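Local atomic coordinates of Dr hemagglutinin structural subunit (Escherichia coli, PDB entry 1UT1), a protein that mediates bacterial adherence to the upper urinary tract by binding the Dr blood group antigen and agglutinates human erythrocytes even in the presence of D-mannose. Residues T23-C28 against A38-Q43; A62-L67 against N112-W117; L67-D72 against Y137-T142. The protein carries 3 engineered substitutions. All coordinates share one frame; numbering follows the deposited sequence. Where two conformers were deposited one is given.

Interaction 1 of 3, residues T23-C28 against A38-Q43; sequences TVTEKC and AKTRGQ. Engineered in segment 23-28: K27 (natural residue Glu). With SO4 (sulfate ion), chain G; EDO (1,2-ethanediol), chain H; EDO (1,2-ethanediol), chain J.
Three backbone hydrogen bonds join the two segments in parallel: K39 N donates to T23 O (2.9 Å), T25 N to K39 O (2.8 Å) and, more bent at 135°, R41 N to T25 O (2.8 Å). T25 OG1 sits between backbone N and carbonyl carbon (chi1 79°), which brings it onto a lone pair of E26 O at 2.8 Å; the same hydroxyl is hydrogen-bonded to Q29 NE2.

A sulfate ion, probably from the crystallisation liquor, lies at the edge of the R41 guanidinium. R41 NH2 is modelled an abnormally short 2.4 Å from sulfate O3, and the backbone N of engineered K27 reaches sulfate O4 at 3.0 Å. E26 lies alongside R41 with CG over one guanidinium face; E26 OE2, 3.8 Å from R41 NH2, is well out of that plane, so this long salt bridge works through charge alone.

Packing is light. V24 and R41 cross at about a right angle, V24 CG1 3.8 Å from R41 CB, and T40 CG2 leans on E26 O. Strand 38-40 thus occupies one edge of strand 16-25, whose other edge pairs with strand 135-147, while C28 continues into a disulfide with C60 of the second subunit.

Interaction 2 of 3, residues A62-L67 against N112-W117; sequences ARQVAL and NDVGSW
The connection between strands 108-111 and 118-125 folds back here over the chain that leads into strand 64-69, and the two meet through one direct backbone bond and a bridging water instead of a ladder. G115 N donates to R63 O at 3.1 Å with an N-H...O angle of 149°, arriving from above the carbonyl plane. The same oxygen receives a CA-H...O contact from V114 CA (3.2 Å), so two successive residues of the loop converge on it.

Two residues further on, at V65, a water takes the place of a direct bond. The water accepts from V65 N at 2.9 Å and donates to D113 O (2.9 Å) and G115 O (2.8 Å), which satisfies three main-chain groups at once. Glycine suits position 115 because its backbone angles (phi 133°, psi 152°) would press a side chain against the preceding carbonyl oxygen. S116 centres an inverse gamma turn, with W117 N weakly hydrogen-bonded to G115 O.

Two valines add packing. V114, with CG1 anti to its carbonyl carbon, rests that methyl on A62 C at 3.6 Å. V65 directs CG2 at the turn, close to G115 O (3.2 Å) and 4.3 Å from W117 CB. Q64 lays its CG along the D113 backbone. The W117 ring reaches inward instead, hydrogen-bonded through NE1 to D98 OD1 and set edge-to-face with W102.

V30 and V32 of the third subunit pack on V65 and L67, so a neighbouring copy covers part of this region. The contact fastens the loop between strands 108-111 and 118-125 to the start of strand 64-69, within the immunoglobulin-like beta fold of the fimbrial adhesins of the Dr family.

Interaction 3 of 3, residues L67-D72 against Y137-T142; sequences LKADTD and YTLTLT
D70 leaves the end of strand 64-69 and lies obliquely across T140 of the antiparallel neighbour. Its CB comes within 4.1 Å of T140 CB, and CG draws nearer, 3.6 Å from the same T140 CB. At the tip both oxygens lie against T140, OD1 nearest CG2 at 3.5 Å and OD2 nearest CB. T140 holds CG2 anti to its backbone N, so the carboxylate rests on the aliphatic side of the threonine. A water 2.7 Å from D70 OD1 can donate to it and also to K68 O, but these bonds compete for its protons. The water is hydrogen-bonded as well to T142 OG1, which is also hydrogen-bonded to T17 OG1.

The strands join by regular backbone bonds. K68 and T142 form the hydrogen-bonded pair, K68 N to T142 O at 2.8 Å and nearly straight (167°), T142 N to K68 O at 2.9 Å. A69 and L141 follow as the non-hydrogen-bonded pair, after which D70 N donates to T140 O (3.0 Å). CA-H...O contacts from L67, A69 and L141 fill the spaces between.

The face carrying A69 and L141 is apolar. The methyl of A69 meets L141 CD2 at 4.0 Å; L139 CD1 is at the limit of contact with A69 CB, and L67 CB with L141 CD2. Leucines suit this buried face, which F79 and L81 of strand 78-83 also line, and alanine is small enough to let L141 lie against the backbone. K68 behaves differently: CG lies anti to the backbone N, and the chain bends at chi2 and chi4 until NZ donates to A69 O, while its side chain packs on F74.

Chemically the contact separates two environments. The leucine side is apolar and buried, whereas the threonine side gathers a carboxylate, a hydroxyl and a carbonyl around one water; the negative charge of D70 would probably claim one of its protons strongly.

How the interactions relate
From the N terminus, interaction 1 comes first, bringing strand 38-40 onto the end of strand 16-25 and closing a short loop that contains strand 29-32; that strand's counterpart in the third subunit packs on V65 and L67. It is complete before the others open. Interaction 2 opens at 62-67 and interaction 3 at 67-72, sharing L67; the chain closes the former at 112-117 and the latter at 137-142, so these two cross. Together they fix strand 64-69 at both its ends, one to a loop, the other to strand 135-147. That strand also links back to interaction 1, where V24 CG2 touches Y137 CD2. Interactions 1 and 2 lie on opposite sides of the chain's centre.

Interaction 1 of 3, residues T23-C28 against A38-Q43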
# COMPACT_ATOMS: atom_id res chain seq x y z
N THR A 23 -10.88 -10.74 2.10
CA THR A 23 -10.25 -11.81 2.84
C THR A 23 -11.31 -12.86 3.15
O THR A 23 -12.38 -12.55 3.70
CB THR A 23 -9.62 -11.30 4.14
OG1 THR A 23 -8.54 -10.40 3.81
CG2 THR A 23 -9.09 -12.47 4.97
N VAL A 24 -11.02 -14.10 2.78
CA VAL A 24 -11.94 -15.23 2.98
C VAL A 24 -11.44 -16.00 4.22
O VAL A 24 -10.24 -16.22 4.38
CB VAL A 24 -11.95 -16.16 1.75
CG1 VAL A 24 -12.80 -17.46 2.02
CG2 VAL A 24 -12.52 -15.40 0.54
N THR A 25 -12.35 -16.30 5.14
CA THR A 25 -11.99 -17.01 6.35
C THR A 25 -12.83 -18.27 6.56
O THR A 25 -13.80 -18.53 5.81
CB THR A 25 -12.15 -16.11 7.58
OG1 THR A 25 -13.54 -16.02 7.96
CG2 THR A 25 -11.61 -14.70 7.30
N GLU A 26 -12.52 -19.00 7.64
CA GLU A 26 -13.38 -20.09 8.08
C GLU A 26 -14.41 -19.47 9.05
O GLU A 26 -14.38 -18.27 9.30
CB GLU A 26 -12.57 -21.15 8.82
CG GLU A 26 -11.62 -21.92 7.96
CD GLU A 26 -11.14 -23.19 8.62
OE1 GLU A 26 -11.50 -23.41 9.80
OE2 GLU A 26 -10.38 -23.93 7.99
N LYS A 27 -15.31 -20.28 9.61
CA LYS A 27 -16.29 -19.78 10.58
C LYS A 27 -15.62 -19.16 11.83
O LYS A 27 -16.09 -18.14 12.34
CB LYS A 27 -17.24 -20.92 11.01
CG LYS A 27 -18.41 -21.17 10.08
CD LYS A 27 -19.23 -22.36 10.55
CE LYS A 27 -18.93 -23.63 9.71
NZ LYS A 27 -19.56 -24.84 10.28
N CYS A 28 -14.56 -19.79 12.34
CA CYS A 28 -13.79 -19.20 13.47
C CYS A 28 -12.88 -18.19 12.80
O CYS A 28 -12.01 -18.57 12.01
CB CYS A 28 -12.95 -20.26 14.18
SG CYS A 28 -11.67 -19.62 15.34
N ALA A 38 -13.94 -8.72 5.07
CA ALA A 38 -13.74 -10.16 5.22
C ALA A 38 -15.07 -10.90 5.20
O ALA A 38 -16.07 -10.38 5.71
CB ALA A 38 -13.02 -10.46 6.52
N LYS A 39 -15.08 -12.12 4.65
CA LYS A 39 -16.27 -12.99 4.67
C LYS A 39 -15.80 -14.39 5.04
O LYS A 39 -14.70 -14.81 4.62
CB LYS A 39 -16.89 -13.10 3.27
CG LYS A 39 -17.64 -11.87 2.77
CD LYS A 39 -18.39 -12.24 1.49
CE LYS A 39 -18.66 -11.03 0.62
NZ LYS A 39 -19.80 -10.24 1.15
N THR A 40 -16.68 -15.19 5.66
CA THR A 40 -16.37 -16.61 5.82
C THR A 40 -16.62 -17.23 4.43
O THR A 40 -17.37 -16.68 3.61
CB THR A 40 -17.32 -17.30 6.81
OG1 THR A 40 -18.65 -17.30 6.25
CG2 THR A 40 -17.31 -16.59 8.19
N ARG A 41 -16.09 -18.41 4.18
CA ARG A 41 -16.32 -19.02 2.87
C ARG A 41 -17.79 -19.43 2.72
O ARG A 41 -18.32 -19.35 1.64
CB ARG A 41 -15.38 -20.19 2.61
CG ARG A 41 -15.29 -21.19 3.75
CD ARG A 41 -14.26 -22.26 3.42
NE ARG A 41 -14.13 -23.23 4.50
CZ ARG A 41 -13.20 -24.18 4.53
NH1 ARG A 41 -12.30 -24.27 3.55
NH2 ARG A 41 -13.12 -25.00 5.57
N GLY A 42 -18.46 -19.66 3.84
CA GLY A 42 -19.90 -19.98 3.81
C GLY A 42 -20.74 -18.81 3.30
O GLY A 42 -21.88 -19.01 2.89
N GLN A 43 -20.19 -17.59 3.34
CA GLN A 43 -20.89 -16.39 2.87
C GLN A 43 -20.71 -16.17 1.37
O GLN A 43 -21.26 -15.23 0.79
CB GLN A 43 -20.39 -15.16 3.60
CG GLN A 43 -20.90 -15.04 5.02
CD GLN A 43 -20.42 -13.77 5.68
OE1 GLN A 43 -21.13 -12.75 5.71
NE2 GLN A 43 -19.16 -13.77 6.05
S SO4 G . -15.79 -23.53 7.86
O1 SO4 G . -15.84 -22.24 7.10
O2 SO4 G . -16.96 -24.39 7.66
O3 SO4 G . -14.63 -24.32 7.30
O4 SO4 G . -15.44 -23.22 9.27
C1 EDO H . -6.25 -15.54 5.27
O1 EDO H . -6.02 -14.50 6.21
C2 EDO H . -7.06 -16.64 5.96
O2 EDO H . -8.35 -16.13 6.32
C1 EDO J . -22.49 -11.35 2.17
O1 EDO J . -22.38 -10.31 1.20
C2 EDO J . -23.20 -12.56 1.52
O2 EDO J . -24.53 -12.17 1.11

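Interaction 2 of 3, residues A62-L67 against N112-W117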
# COMPACT_ATOMS: atom_id res chain seq x y z
N ALA A 62 -16.71 10.42 -27.53
CA ALA A 62 -16.57 9.65 -28.76
C ALA A 62 -15.85 8.30 -28.61
O ALA A 62 -15.35 7.74 -29.59
CB ALA A 62 -15.85 10.50 -29.83
N ARG A 63 -15.67 7.84 -27.37
CA ARG A 63 -14.97 6.58 -27.15
C ARG A 63 -15.87 5.66 -26.34
O ARG A 63 -16.74 6.14 -25.60
CB ARG A 63 -13.68 6.79 -26.33
CG ARG A 63 -12.77 7.87 -26.87
CD ARG A 63 -11.96 7.38 -28.04
NE ARG A 63 -11.02 8.41 -28.48
CZ ARG A 63 -10.10 8.24 -29.41
NH1 ARG A 63 -9.29 9.23 -29.75
NH2 ARG A 63 -9.99 7.07 -30.02
N GLN A 64 -15.55 4.37 -26.37
CA GLN A 64 -16.27 3.37 -25.55
C GLN A 64 -15.50 3.12 -24.25
O GLN A 64 -14.39 2.59 -24.26
CB GLN A 64 -16.39 2.06 -26.31
CG GLN A 64 -17.40 2.16 -27.43
CD GLN A 64 -17.42 0.92 -28.30
OE1 GLN A 64 -17.96 -0.13 -27.91
NE2 GLN A 64 -16.75 1.00 -29.44
N VAL A 65 -16.09 3.54 -23.14
CA VAL A 65 -15.47 3.38 -21.83
C VAL A 65 -15.22 1.91 -21.57
O VAL A 65 -16.07 1.06 -21.90
CB VAL A 65 -16.39 3.98 -20.75
CG1 VAL A 65 -15.90 3.63 -19.34
CG2 VAL A 65 -16.47 5.52 -20.94
N ALA A 66 -14.12 1.61 -20.87
CA ALA A 66 -13.71 0.24 -20.65
C ALA A 66 -12.91 0.04 -19.37
O ALA A 66 -12.19 0.93 -18.91
CB ALA A 66 -12.94 -0.26 -21.83
N LEU A 67 -13.02 -1.16 -18.80
CA LEU A 67 -12.23 -1.53 -17.64
C LEU A 67 -11.45 -2.78 -18.02
O LEU A 67 -12.03 -3.75 -18.54
CB LEU A 67 -13.17 -1.87 -16.47
CG LEU A 67 -14.21 -0.81 -16.16
CD1 LEU A 67 -15.19 -1.39 -15.09
CD2 LEU A 67 -13.51 0.44 -15.61
N ASN A 112 -21.02 -0.89 -24.62
CA ASN A 112 -21.37 -1.13 -26.03
C ASN A 112 -21.51 0.14 -26.89
O ASN A 112 -21.51 0.04 -28.11
CB ASN A 112 -22.67 -1.95 -26.15
CG ASN A 112 -22.50 -3.37 -25.70
OD1 ASN A 112 -23.44 -4.15 -25.77
ND2 ASN A 112 -21.31 -3.72 -25.23
N ASP A 113 -21.71 1.30 -26.25
CA ASP A 113 -21.83 2.59 -26.98
C ASP A 113 -20.82 3.58 -26.47
O ASP A 113 -20.41 3.51 -25.30
CB ASP A 113 -23.20 3.24 -26.78
CG ASP A 113 -24.30 2.25 -26.55
OD1 ASP A 113 -25.33 2.37 -27.23
OD2 ASP A 113 -24.21 1.46 -25.60
N VAL A 114 -20.57 4.64 -27.26
CA VAL A 114 -19.64 5.69 -26.82
C VAL A 114 -20.29 6.61 -25.80
O VAL A 114 -21.51 6.61 -25.63
CB VAL A 114 -19.11 6.55 -28.03
CG1 VAL A 114 -18.27 5.70 -28.99
CG2 VAL A 114 -20.28 7.27 -28.75
N GLY A 115 -19.48 7.41 -25.13
CA GLY A 115 -20.01 8.37 -24.19
C GLY A 115 -19.26 8.34 -22.87
O GLY A 115 -18.69 7.31 -22.48
N SER A 116 -19.24 9.48 -22.20
CA SER A 116 -18.54 9.63 -20.92
C SER A 116 -19.40 9.09 -19.79
O SER A 116 -19.97 9.84 -19.02
CB SER A 116 -18.23 11.10 -20.68
OG SER A 116 -17.27 11.54 -21.64
N TRP A 117 -19.47 7.76 -19.68
CA TRP A 117 -20.31 7.11 -18.69
C TRP A 117 -19.78 7.32 -17.27
O TRP A 117 -18.55 7.25 -17.02
CB TRP A 117 -20.35 5.61 -18.98
CG TRP A 117 -21.28 4.86 -18.12
CD1 TRP A 117 -22.65 4.83 -18.24
CD2 TRP A 117 -20.95 3.97 -17.04
NE1 TRP A 117 -23.18 3.95 -17.31
CE2 TRP A 117 -22.16 3.43 -16.55
CE3 TRP A 117 -19.73 3.59 -16.42
CZ2 TRP A 117 -22.21 2.50 -15.50
CZ3 TRP A 117 -19.79 2.67 -15.36
CH2 TRP A 117 -21.02 2.15 -14.90
O HOH W 1 -18.81 4.60 -23.20

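Interaction 3 of 3, residues L67-D72 against Y137-T142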
# COMPACT_ATOMS: atom_id res chain seq x y z
N LEU A 67 -13.02 -1.16 -18.80
CA LEU A 67 -12.23 -1.53 -17.64
C LEU A 67 -11.45 -2.78 -18.02
O LEU A 67 -12.03 -3.75 -18.54
CB LEU A 67 -13.17 -1.87 -16.47
CG LEU A 67 -14.21 -0.81 -16.16
CD1 LEU A 67 -15.19 -1.39 -15.09
CD2 LEU A 67 -13.51 0.44 -15.61
N LYS A 68 -10.16 -2.77 -17.77
CA LYS A 68 -9.36 -3.93 -18.07
C LYS A 68 -8.94 -4.59 -16.76
O LYS A 68 -8.35 -3.95 -15.90
CB LYS A 68 -8.09 -3.54 -18.87
CG LYS A 68 -7.15 -4.74 -19.10
CD LYS A 68 -6.62 -4.75 -20.49
CE LYS A 68 -5.82 -6.04 -20.78
NZ LYS A 68 -5.60 -6.86 -19.56
N ALA A 69 -9.19 -5.89 -16.66
CA ALA A 69 -8.74 -6.64 -15.51
C ALA A 69 -7.24 -6.95 -15.65
O ALA A 69 -6.72 -7.16 -16.75
CB ALA A 69 -9.54 -7.94 -15.41
N ASP A 70 -6.55 -7.01 -14.52
CA ASP A 70 -5.17 -7.46 -14.53
C ASP A 70 -5.10 -8.84 -15.18
O ASP A 70 -6.04 -9.63 -15.09
CB ASP A 70 -4.66 -7.57 -13.10
CG ASP A 70 -3.90 -6.31 -12.63
OD1 ASP A 70 -4.03 -5.23 -13.26
OD2 ASP A 70 -3.25 -6.39 -11.56
N THR A 71 -3.98 -9.15 -15.81
CA THR A 71 -3.79 -10.44 -16.45
C THR A 71 -4.15 -11.60 -15.55
O THR A 71 -4.65 -12.62 -16.01
CB THR A 71 -2.28 -10.62 -16.89
OG1 THR A 71 -1.89 -9.52 -17.72
CG2 THR A 71 -2.11 -11.92 -17.67
N ASP A 72 -3.82 -11.49 -14.27
CA ASP A 72 -4.06 -12.59 -13.34
C ASP A 72 -5.51 -12.76 -12.91
O ASP A 72 -5.81 -13.64 -12.08
CB ASP A 72 -3.15 -12.47 -12.12
CG ASP A 72 -1.69 -12.76 -12.46
OD1 ASP A 72 -1.46 -13.52 -13.43
OD2 ASP A 72 -0.79 -12.22 -11.78
N TYR A 137 -7.84 -12.20 -1.44
CA TYR A 137 -8.19 -12.26 -2.84
C TYR A 137 -8.31 -10.86 -3.36
O TYR A 137 -8.77 -9.98 -2.66
CB TYR A 137 -9.53 -12.98 -2.99
CG TYR A 137 -9.42 -14.47 -2.72
CD1 TYR A 137 -9.29 -15.38 -3.78
CD2 TYR A 137 -9.44 -14.96 -1.42
CE1 TYR A 137 -9.13 -16.75 -3.54
CE2 TYR A 137 -9.34 -16.34 -1.16
CZ TYR A 137 -9.11 -17.21 -2.22
OH TYR A 137 -8.99 -18.57 -1.97
N THR A 138 -7.95 -10.67 -4.63
CA THR A 138 -7.92 -9.33 -5.21
C THR A 138 -8.40 -9.35 -6.67
O THR A 138 -8.08 -10.30 -7.42
CB THR A 138 -6.41 -8.77 -5.18
OG1 THR A 138 -5.86 -8.89 -3.84
CG2 THR A 138 -6.35 -7.32 -5.59
N LEU A 139 -9.10 -8.28 -7.07
CA LEU A 139 -9.49 -8.07 -8.46
C LEU A 139 -9.09 -6.63 -8.79
O LEU A 139 -9.50 -5.69 -8.10
CB LEU A 139 -10.99 -8.24 -8.69
CG LEU A 139 -11.50 -7.69 -10.04
CD1 LEU A 139 -10.92 -8.48 -11.20
CD2 LEU A 139 -13.03 -7.75 -10.08
N THR A 140 -8.24 -6.46 -9.79
CA THR A 140 -7.75 -5.13 -10.13
C THR A 140 -8.28 -4.71 -11.52
O THR A 140 -8.19 -5.48 -12.48
CB THR A 140 -6.21 -5.14 -10.13
OG1 THR A 140 -5.74 -5.49 -8.81
CG2 THR A 140 -5.67 -3.78 -10.50
N LEU A 141 -8.89 -3.52 -11.59
CA LEU A 141 -9.51 -3.02 -12.84
C LEU A 141 -8.96 -1.63 -13.16
O LEU A 141 -8.91 -0.75 -12.30
CB LEU A 141 -11.03 -2.90 -12.68
CG LEU A 141 -11.78 -4.24 -12.43
CD1 LEU A 141 -13.23 -3.97 -11.95
CD2 LEU A 141 -11.79 -5.06 -13.69
N THR A 142 -8.54 -1.46 -14.40
CA THR A 142 -7.94 -0.20 -14.84
C THR A 142 -8.82 0.42 -15.90
O THR A 142 -9.22 -0.24 -16.86
CB THR A 142 -6.53 -0.45 -15.45
OG1 THR A 142 -5.67 -0.99 -14.44
CG2 THR A 142 -5.93 0.91 -15.98
O HOH W 2 -5.96 -3.68 -14.33